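Local coordinates for protein STU0660 (PDB 3ZTH) that probably binds DNA in CRISPR-mediated bacterial immunity, as a metal-binding, four-chain assembly belonging to the group of large Csn2 proteins, at residues 97-101 with 187-191; 292-296 with 313-318; 302-308 with 327-332. One frame throughout, in Å; residues are numbered along the deposited sequence.

Interaction 1: 97-101 with 187-191; sequences LAQGY and MLDHL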
loop_
_atom_site.group_PDB
_atom_site.type_symbol
_atom_site.label_atom_id
_atom_site.label_comp_id
_atom_site.label_asym_id
_atom_site.label_seq_id
_atom_site.Cartn_x
_atom_site.Cartn_y
_atom_site.Cartn_z
ATOM N N LEU A 97 -22.622 11.111 -9.384
ATOM C CA LEU A 97 -23.718 11.295 -10.310
ATOM C C LEU A 97 -23.224 10.980 -11.728
ATOM O O LEU A 97 -23.885 10.277 -12.488
ATOM C CB LEU A 97 -24.200 12.744 -10.204
ATOM C CG LEU A 97 -25.498 13.169 -10.884
ATOM C CD1 LEU A 97 -26.659 12.385 -10.302
ATOM C CD2 LEU A 97 -25.709 14.646 -10.664
ATOM N N ALA A 98 -22.046 11.491 -12.068
ATOM C CA ALA A 98 -21.453 11.270 -13.386
ATOM C C ALA A 98 -21.317 9.784 -13.739
ATOM O O ALA A 98 -21.573 9.373 -14.873
ATOM C CB ALA A 98 -20.080 11.951 -13.454
ATOM N N GLN A 99 -20.912 8.978 -12.766
ATOM C CA GLN A 99 -20.754 7.557 -13.008
ATOM C C GLN A 99 -22.071 6.981 -13.503
ATOM O O GLN A 99 -22.120 6.328 -14.544
ATOM C CB GLN A 99 -20.333 6.843 -11.732
ATOM C CG GLN A 99 -19.982 5.383 -11.947
ATOM C CD GLN A 99 -19.717 4.655 -10.646
ATOM O OE1 GLN A 99 -19.106 3.585 -10.634
ATOM N NE2 GLN A 99 -20.185 5.224 -9.541
ATOM N N GLY A 100 -23.138 7.236 -12.757
ATOM C CA GLY A 100 -24.439 6.725 -13.143
ATOM C C GLY A 100 -24.958 7.309 -14.445
ATOM O O GLY A 100 -25.650 6.636 -15.208
ATOM N N TYR A 101 -24.624 8.567 -14.700
ATOM C CA TYR A 101 -25.063 9.252 -15.908
ATOM C C TYR A 101 -24.298 8.807 -17.152
ATOM O O TYR A 101 -24.902 8.444 -18.161
ATOM C CB TYR A 101 -24.907 10.761 -15.725
ATOM C CG TYR A 101 -25.120 11.575 -16.979
ATOM C CD1 TYR A 101 -26.361 11.611 -17.616
ATOM C CD2 TYR A 101 -24.083 12.336 -17.514
ATOM C CE1 TYR A 101 -26.563 12.393 -18.755
ATOM C CE2 TYR A 101 -24.271 13.114 -18.648
ATOM C CZ TYR A 101 -25.510 13.139 -19.261
ATOM O OH TYR A 101 -25.680 13.909 -20.388
HETATM N N MSE A 187 -27.356 17.594 -15.300
HETATM C CA MSE A 187 -26.876 16.223 -15.279
HETATM C C MSE A 187 -27.815 15.384 -14.429
HETATM O O MSE A 187 -28.153 14.256 -14.789
HETATM C CB MSE A 187 -25.468 16.145 -14.704
HETATM C CG MSE A 187 -24.994 14.711 -14.531
HETATM SE SE MSE A 187 -23.095 14.549 -14.262
HETATM C CE MSE A 187 -23.027 14.877 -12.371
ATOM N N LEU A 188 -28.238 15.949 -13.303
ATOM C CA LEU A 188 -29.153 15.261 -12.405
ATOM C C LEU A 188 -30.472 15.004 -13.134
ATOM O O LEU A 188 -31.087 13.949 -12.967
ATOM C CB LEU A 188 -29.396 16.106 -11.153
ATOM C CG LEU A 188 -30.414 15.566 -10.143
ATOM C CD1 LEU A 188 -29.911 14.275 -9.515
ATOM C CD2 LEU A 188 -30.665 16.617 -9.081
ATOM N N ASP A 189 -30.895 15.965 -13.953
ATOM C CA ASP A 189 -32.144 15.836 -14.700
ATOM C C ASP A 189 -32.103 14.605 -15.607
ATOM O O ASP A 189 -32.941 13.713 -15.503
ATOM C CB ASP A 189 -32.384 17.089 -15.551
ATOM C CG ASP A 189 -33.808 17.164 -16.111
ATOM O OD1 ASP A 189 -34.499 16.126 -16.156
ATOM O OD2 ASP A 189 -34.236 18.268 -16.515
ATOM N N HIS A 190 -31.110 14.570 -16.490
ATOM C CA HIS A 190 -30.941 13.479 -17.436
ATOM C C HIS A 190 -30.818 12.135 -16.744
ATOM O O HIS A 190 -31.259 11.123 -17.282
ATOM C CB HIS A 190 -29.716 13.733 -18.324
ATOM C CG HIS A 190 -29.803 15.001 -19.121
ATOM N ND1 HIS A 190 -28.772 15.453 -19.918
ATOM C CD2 HIS A 190 -30.786 15.929 -19.219
ATOM C CE1 HIS A 190 -29.116 16.605 -20.468
ATOM N NE2 HIS A 190 -30.332 16.917 -20.060
ATOM N N LEU A 191 -30.222 12.106 -15.556
ATOM C CA LEU A 191 -30.104 10.843 -14.845
ATOM C C LEU A 191 -31.468 10.406 -14.305
ATOM O O LEU A 191 -31.906 9.286 -14.546
ATOM C CB LEU A 191 -29.115 10.946 -13.684
ATOM C CG LEU A 191 -29.000 9.618 -12.916
ATOM C CD1 LEU A 191 -28.247 8.620 -13.780
ATOM C CD2 LEU A 191 -28.280 9.797 -11.599
#

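Interaction 2: 292-296 with 313-318; sequences SLETV and VDSVIL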
loop_
_atom_site.group_PDB
_atom_site.type_symbol
_atom_site.label_atom_id
_atom_site.label_comp_id
_atom_site.label_asym_id
_atom_site.label_seq_id
_atom_site.Cartn_x
_atom_site.Cartn_y
_atom_site.Cartn_z
ATOM N N SER A 292 -43.061 39.195 4.360
ATOM C CA SER A 292 -42.722 39.528 5.726
ATOM C C SER A 292 -42.344 38.218 6.410
ATOM O O SER A 292 -41.409 38.163 7.210
ATOM C CB SER A 292 -43.924 40.172 6.414
ATOM O OG SER A 292 -43.622 40.504 7.756
ATOM N N LEU A 293 -43.070 37.158 6.059
ATOM C CA LEU A 293 -42.844 35.826 6.609
ATOM C C LEU A 293 -41.479 35.259 6.185
ATOM O O LEU A 293 -40.826 34.537 6.943
ATOM C CB LEU A 293 -43.973 34.894 6.160
ATOM C CG LEU A 293 -43.950 33.430 6.611
ATOM C CD1 LEU A 293 -44.103 33.317 8.147
ATOM C CD2 LEU A 293 -45.078 32.704 5.897
ATOM N N GLU A 294 -41.050 35.592 4.972
ATOM C CA GLU A 294 -39.762 35.130 4.463
ATOM C C GLU A 294 -38.610 35.844 5.167
ATOM O O GLU A 294 -37.541 35.280 5.372
ATOM C CB GLU A 294 -39.675 35.395 2.968
ATOM C CG GLU A 294 -39.539 34.151 2.135
ATOM C CD GLU A 294 -39.808 34.409 0.661
ATOM O OE1 GLU A 294 -39.324 35.438 0.133
ATOM O OE2 GLU A 294 -40.498 33.576 0.034
ATOM N N THR A 295 -38.844 37.094 5.528
ATOM C CA THR A 295 -37.849 37.909 6.205
ATOM C C THR A 295 -37.610 37.505 7.656
ATOM O O THR A 295 -36.474 37.368 8.095
ATOM C CB THR A 295 -38.289 39.386 6.220
ATOM O OG1 THR A 295 -38.338 39.882 4.878
ATOM C CG2 THR A 295 -37.335 40.228 7.068
ATOM N N VAL A 296 -38.702 37.312 8.383
ATOM C CA VAL A 296 -38.662 37.008 9.805
ATOM C C VAL A 296 -38.493 35.565 10.260
ATOM O O VAL A 296 -37.919 35.318 11.327
ATOM C CB VAL A 296 -39.924 37.575 10.494
ATOM C CG1 VAL A 296 -39.936 37.182 11.943
ATOM C CG2 VAL A 296 -39.957 39.078 10.367
ATOM N N VAL A 313 -43.334 46.973 10.287
ATOM C CA VAL A 313 -44.269 45.912 9.920
ATOM C C VAL A 313 -43.711 44.512 10.147
ATOM O O VAL A 313 -44.418 43.628 10.656
ATOM C CB VAL A 313 -44.710 46.048 8.437
ATOM C CG1 VAL A 313 -45.368 44.763 7.957
ATOM C CG2 VAL A 313 -45.690 47.203 8.302
ATOM N N ASP A 314 -42.458 44.299 9.766
ATOM C CA ASP A 314 -41.870 42.989 9.955
ATOM C C ASP A 314 -41.713 42.675 11.440
ATOM O O ASP A 314 -41.843 41.516 11.852
ATOM C CB ASP A 314 -40.518 42.889 9.232
ATOM C CG ASP A 314 -40.666 42.820 7.706
ATOM O OD1 ASP A 314 -41.781 42.540 7.210
ATOM O OD2 ASP A 314 -39.661 43.033 6.994
ATOM N N SER A 315 -41.454 43.705 12.244
ATOM C CA SER A 315 -41.281 43.528 13.689
ATOM C C SER A 315 -42.598 43.075 14.296
ATOM O O SER A 315 -42.627 42.227 15.186
ATOM C CB SER A 315 -40.846 44.838 14.350
ATOM O OG SER A 315 -39.638 45.318 13.796
ATOM N N VAL A 316 -43.689 43.651 13.810
ATOM C CA VAL A 316 -45.010 43.293 14.295
ATOM C C VAL A 316 -45.321 41.838 13.948
ATOM O O VAL A 316 -45.685 41.050 14.823
ATOM C CB VAL A 316 -46.087 44.227 13.685
ATOM C CG1 VAL A 316 -47.492 43.746 14.048
ATOM C CG2 VAL A 316 -45.868 45.634 14.202
ATOM N N ILE A 317 -45.179 41.491 12.668
ATOM C CA ILE A 317 -45.438 40.133 12.201
ATOM C C ILE A 317 -44.583 39.144 12.995
ATOM O O ILE A 317 -45.059 38.091 13.413
ATOM C CB ILE A 317 -45.112 40.004 10.692
ATOM C CG1 ILE A 317 -46.028 40.930 9.893
ATOM C CG2 ILE A 317 -45.252 38.555 10.236
ATOM C CD1 ILE A 317 -47.487 40.595 10.025
ATOM N N LEU A 318 -43.320 39.497 13.204
ATOM C CA LEU A 318 -42.408 38.653 13.965
ATOM C C LEU A 318 -42.978 38.368 15.354
ATOM O O LEU A 318 -43.022 37.215 15.797
ATOM C CB LEU A 318 -41.037 39.339 14.075
ATOM C CG LEU A 318 -39.890 38.834 14.972
ATOM C CD1 LEU A 318 -40.105 37.426 15.442
ATOM C CD2 LEU A 318 -38.595 38.931 14.203
HETATM O O HOH W 1 -39.747 42.142 4.367
#

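Interaction 3: 302-308 with 327-332; sequences TKMLRQP and FSYRIR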
loop_
_atom_site.group_PDB
_atom_site.type_symbol
_atom_site.label_atom_id
_atom_site.label_comp_id
_atom_site.label_asym_id
_atom_site.label_seq_id
_atom_site.Cartn_x
_atom_site.Cartn_y
_atom_site.Cartn_z
ATOM N N THR A 302 -36.403 32.703 18.952
ATOM C CA THR A 302 -35.056 33.046 19.378
ATOM C C THR A 302 -35.044 34.206 20.354
ATOM O O THR A 302 -35.433 35.322 19.999
ATOM C CB THR A 302 -34.149 33.455 18.183
ATOM O OG1 THR A 302 -34.133 32.418 17.197
ATOM C CG2 THR A 302 -32.728 33.688 18.665
ATOM N N LYS A 303 -34.627 33.946 21.587
ATOM C CA LYS A 303 -34.523 35.026 22.546
ATOM C C LYS A 303 -33.197 35.634 22.129
ATOM O O LYS A 303 -32.159 34.984 22.228
ATOM C CB LYS A 303 -34.418 34.514 23.978
ATOM C CG LYS A 303 -34.359 35.656 24.974
ATOM C CD LYS A 303 -33.860 35.224 26.342
ATOM C CE LYS A 303 -33.770 36.429 27.277
ATOM N NZ LYS A 303 -33.213 36.078 28.616
HETATM N N MSE A 304 -33.226 36.872 21.653
HETATM C CA MSE A 304 -32.003 37.501 21.192
HETATM C C MSE A 304 -31.422 38.589 22.067
HETATM O O MSE A 304 -32.142 39.366 22.688
HETATM C CB MSE A 304 -32.212 38.015 19.774
HETATM C CG MSE A 304 -32.380 36.872 18.794
HETATM SE SE MSE A 304 -32.747 37.387 16.988
HETATM C CE MSE A 304 -34.583 37.948 17.268
ATOM N N LEU A 305 -30.094 38.623 22.101
ATOM C CA LEU A 305 -29.343 39.590 22.886
ATOM C C LEU A 305 -29.417 40.965 22.228
ATOM O O LEU A 305 -29.523 41.987 22.905
ATOM C CB LEU A 305 -27.888 39.128 22.987
ATOM C CG LEU A 305 -26.960 39.854 23.960
ATOM C CD1 LEU A 305 -27.581 39.882 25.353
ATOM C CD2 LEU A 305 -25.611 39.142 23.981
ATOM N N ARG A 306 -29.360 40.973 20.901
ATOM C CA ARG A 306 -29.431 42.203 20.122
ATOM C C ARG A 306 -30.662 42.124 19.236
ATOM O O ARG A 306 -30.850 41.135 18.535
ATOM C CB ARG A 306 -28.201 42.344 19.224
ATOM C CG ARG A 306 -26.875 42.444 19.952
ATOM C CD ARG A 306 -25.717 42.447 18.957
ATOM N NE ARG A 306 -24.490 42.976 19.549
ATOM C CZ ARG A 306 -23.338 43.112 18.897
ATOM N NH1 ARG A 306 -23.241 42.752 17.621
ATOM N NH2 ARG A 306 -22.282 43.621 19.519
ATOM N N GLN A 307 -31.496 43.159 19.260
ATOM C CA GLN A 307 -32.695 43.179 18.429
ATOM C C GLN A 307 -32.323 43.285 16.969
ATOM O O GLN A 307 -31.617 44.211 16.576
ATOM C CB GLN A 307 -33.573 44.374 18.758
ATOM C CG GLN A 307 -34.446 44.194 19.955
ATOM C CD GLN A 307 -35.631 45.124 19.912
ATOM O OE1 GLN A 307 -36.494 45.086 20.791
ATOM N NE2 GLN A 307 -35.687 45.968 18.880
ATOM N N PRO A 308 -32.797 42.345 16.138
ATOM C CA PRO A 308 -32.453 42.434 14.717
ATOM C C PRO A 308 -33.098 43.683 14.134
ATOM O O PRO A 308 -34.186 44.082 14.550
ATOM C CB PRO A 308 -33.025 41.141 14.137
ATOM C CG PRO A 308 -34.216 40.895 15.004
ATOM C CD PRO A 308 -33.689 41.201 16.393
ATOM N N PHE A 327 -43.955 31.395 21.853
ATOM C CA PHE A 327 -42.599 31.785 22.207
ATOM C C PHE A 327 -42.716 33.221 22.704
ATOM O O PHE A 327 -43.352 34.058 22.055
ATOM C CB PHE A 327 -41.673 31.715 20.999
ATOM C CG PHE A 327 -40.217 31.721 21.362
ATOM C CD1 PHE A 327 -39.622 30.589 21.904
ATOM C CD2 PHE A 327 -39.445 32.865 21.194
ATOM C CE1 PHE A 327 -38.281 30.602 22.272
ATOM C CE2 PHE A 327 -38.104 32.882 21.561
ATOM C CZ PHE A 327 -37.524 31.754 22.097
ATOM N N SER A 328 -42.092 33.502 23.844
ATOM C CA SER A 328 -42.159 34.818 24.484
ATOM C C SER A 328 -41.361 36.002 23.922
ATOM O O SER A 328 -41.696 37.155 24.203
ATOM C CB SER A 328 -41.806 34.670 25.965
ATOM O OG SER A 328 -40.450 34.264 26.118
ATOM N N TYR A 329 -40.311 35.756 23.150
ATOM C CA TYR A 329 -39.531 36.879 22.631
ATOM C C TYR A 329 -40.347 37.933 21.889
ATOM O O TYR A 329 -41.275 37.612 21.143
ATOM C CB TYR A 329 -38.418 36.400 21.707
ATOM C CG TYR A 329 -37.548 37.542 21.250
ATOM C CD1 TYR A 329 -36.581 38.086 22.103
ATOM C CD2 TYR A 329 -37.724 38.120 19.991
ATOM C CE1 TYR A 329 -35.813 39.176 21.717
ATOM C CE2 TYR A 329 -36.958 39.216 19.590
ATOM C CZ TYR A 329 -36.005 39.738 20.458
ATOM O OH TYR A 329 -35.240 40.810 20.068
ATOM N N ARG A 330 -39.988 39.198 22.093
ATOM C CA ARG A 330 -40.681 40.295 21.432
ATOM C C ARG A 330 -39.750 41.452 21.116
ATOM O O ARG A 330 -38.947 41.875 21.949
ATOM C CB ARG A 330 -41.821 40.838 22.305
ATOM C CG ARG A 330 -42.942 39.867 22.607
ATOM C CD ARG A 330 -43.924 39.730 21.459
ATOM N NE ARG A 330 -45.003 38.814 21.821
ATOM C CZ ARG A 330 -44.836 37.513 22.040
ATOM N NH1 ARG A 330 -43.632 36.967 21.927
ATOM N NH2 ARG A 330 -45.868 36.754 22.384
ATOM N N ILE A 331 -39.866 41.962 19.900
ATOM C CA ILE A 331 -39.086 43.113 19.491
ATOM C C ILE A 331 -39.808 44.292 20.152
ATOM O O ILE A 331 -41.023 44.424 20.024
ATOM C CB ILE A 331 -39.100 43.247 17.951
ATOM C CG1 ILE A 331 -38.177 42.187 17.349
ATOM C CG2 ILE A 331 -38.698 44.652 17.526
ATOM C CD1 ILE A 331 -38.315 42.030 15.858
ATOM N N ARG A 332 -39.077 45.119 20.891
ATOM C CA ARG A 332 -39.687 46.265 21.558
ATOM C C ARG A 332 -39.547 47.533 20.724
ATOM O O ARG A 332 -38.518 47.770 20.086
ATOM C CB ARG A 332 -39.070 46.492 22.947
ATOM C CG ARG A 332 -39.661 45.648 24.085
ATOM C CD ARG A 332 -39.089 44.233 24.135
ATOM N NE ARG A 332 -39.543 43.504 25.322
ATOM C CZ ARG A 332 -39.254 42.230 25.590
ATOM N NH1 ARG A 332 -38.503 41.514 24.758
ATOM N NH2 ARG A 332 -39.720 41.669 26.700
#

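Interaction 1: 97-101 with 187-191
The oddest feature here is a selenium atom wedged between a tyrosine ring and the neighbouring turn of helix: SE of Met187, a selenomethionine, lies 5.0 Å from the centroid of the Tyr101 ring. It sits 48° off the ring normal, an oblique Met-aromatic contact. The Met187 chain runs out extended and then bends at its last torsion (chi3 84°), which turns CE toward the Leu97 side chain, while SE stays 3.8 Å from Ala98 CA. The two branches of Leu97 part company: CD2 meets the selenomethionine tip to tip, at a spacing too short to be trusted, and CD1 reaches across to Leu188 CD1 at 3.8 Å and to Leu191 CD2. Tyr101 lies alongside His190, both side chains pointing the same way, with His190 CB 3.5 Å from Tyr101 CE1. Past that, His190 ND1 gives Tyr101 OH a nearly straight but long hydrogen bond, weak at 3.5 Å. Leu191 CD1 rests 3.6 Å from Gly100 O. The two helical segments cross at 41°, their axes 9.7 Å apart. In the P-loop NTPase-like core, Leu188 and Leu191 also pack on Ile201 and Tyr199 of strand 199-204 of the mixed sheet, next to edge strand 76-80; Met187 and His190 meet Leu135 of a second subunit, and helix 97-106 lies across helix 177-192.

Interaction 2: 292-296 with 313-318
Ser292 and Asp314 meet where two helices of the C-terminal helical region, 286-296 and 312-324, cross steeply: the segments lie at 76°, with axes 9.4 Å apart. Residues one turn apart face each other, Ser292 opposite Asp314 and Val296 opposite Leu318. Ser292 OG donates to Asp314 OD1 at 2.8 Å, arriving on the anti side of the carboxylate and 34° out of its plane. The aspartate is aimed at the other helix by a first torsion of -72°, which sets CG anti to its own carbonyl carbon. Its second oxygen works through water: one molecule donates to OD2 over 2.8 Å and is also hydrogen-bonded to Thr295 OG1 at 2.7 Å. Ser309 OG of a third subunit bonds to OD2 as well, tying this buried carboxylate into the assembly and probably favouring its charged form. On its other flank the Ser292 hydroxyl is pressed against aliphatic carbon, with Ile317 CG1 3.2 Å from OG. The Thr295 side chain is about 9 Å from that of the magnesium ligand Asp240. Val296 completes the crossing: its CG2 sits 3.4 Å from Asp314 O, the carbonyl that accepts the helical hydrogen bond of Leu318 N.

Interaction 3: 302-308 with 327-332
Tyr329 lays its ring along the backbone of 302-304, with Thr302 O over one face, 3.3 Å from CG and offset toward the rim. A first torsion of -176° swings the ring out over that strip of main chain. The Met304 side chain, a selenomethionine, crosses the tyrosine at about a right angle and puts CE 3.6 Å from Tyr329 CE2. Farther out along the ring, Tyr329 OH is buried against Gln307 CG, at 3.5 Å, and against the ring of Pro308, and has no polar partner in the model. Lys303 N lies at the edge of the Phe327 ring, near its plane, and Thr302 N approaches that ring obliquely. At the other end Gln307, extended beyond CG, takes the amide of Arg332: N to OE1 is 2.6 Å, with an N-H...O angle of 161° and the donor tilted 29° from the carbonyl plane. Ile331 CG2 packs against NE2 of the Gln307 side-chain amide. These two irregular segments, running the same way, are the loops that lead into and out of helix 312-324, beside the metal site: Thr302 packs on the magnesium ligand Gln26, and the Met304 side chain is about 8 Å from the ion. A second shell fixes the loops. Arg330 NH1 curls back to Phe327 O at 2.9 Å, on a lone pair, and to Tyr329 O at 2.6 Å, from above the carbonyl plane. Lys303 N is bonded to Asp259 OD2 and Thr302 OG1 to Ser258 OG, while Asn319 OD1 on helix 312-324 receives Ile331 N.

Overall arrangement
From the N terminus, interaction 1 comes first: it closes an 85-residue excursion that includes the long helix 109-130, bringing helix 177-192 back against helix 97-106 at the central sheet. Interactions 2 and 3 follow on the opposite side of the chain's centre, with interaction 1 about 22 Å from the nearest atoms of interaction 2. These last two cross, their segments alternating as 292-296, 302-308, 313-318 and 327-332. Interaction 2 closes a 16-residue connection, joining helices 286-296 and 312-324; interaction 3 closes one of 18 residues that contains the latter helix, and ties together its flanking loops. They touch where Leu318 CD2 packs 3.5 Å from Ile331 CD1, and both reach a third subunit.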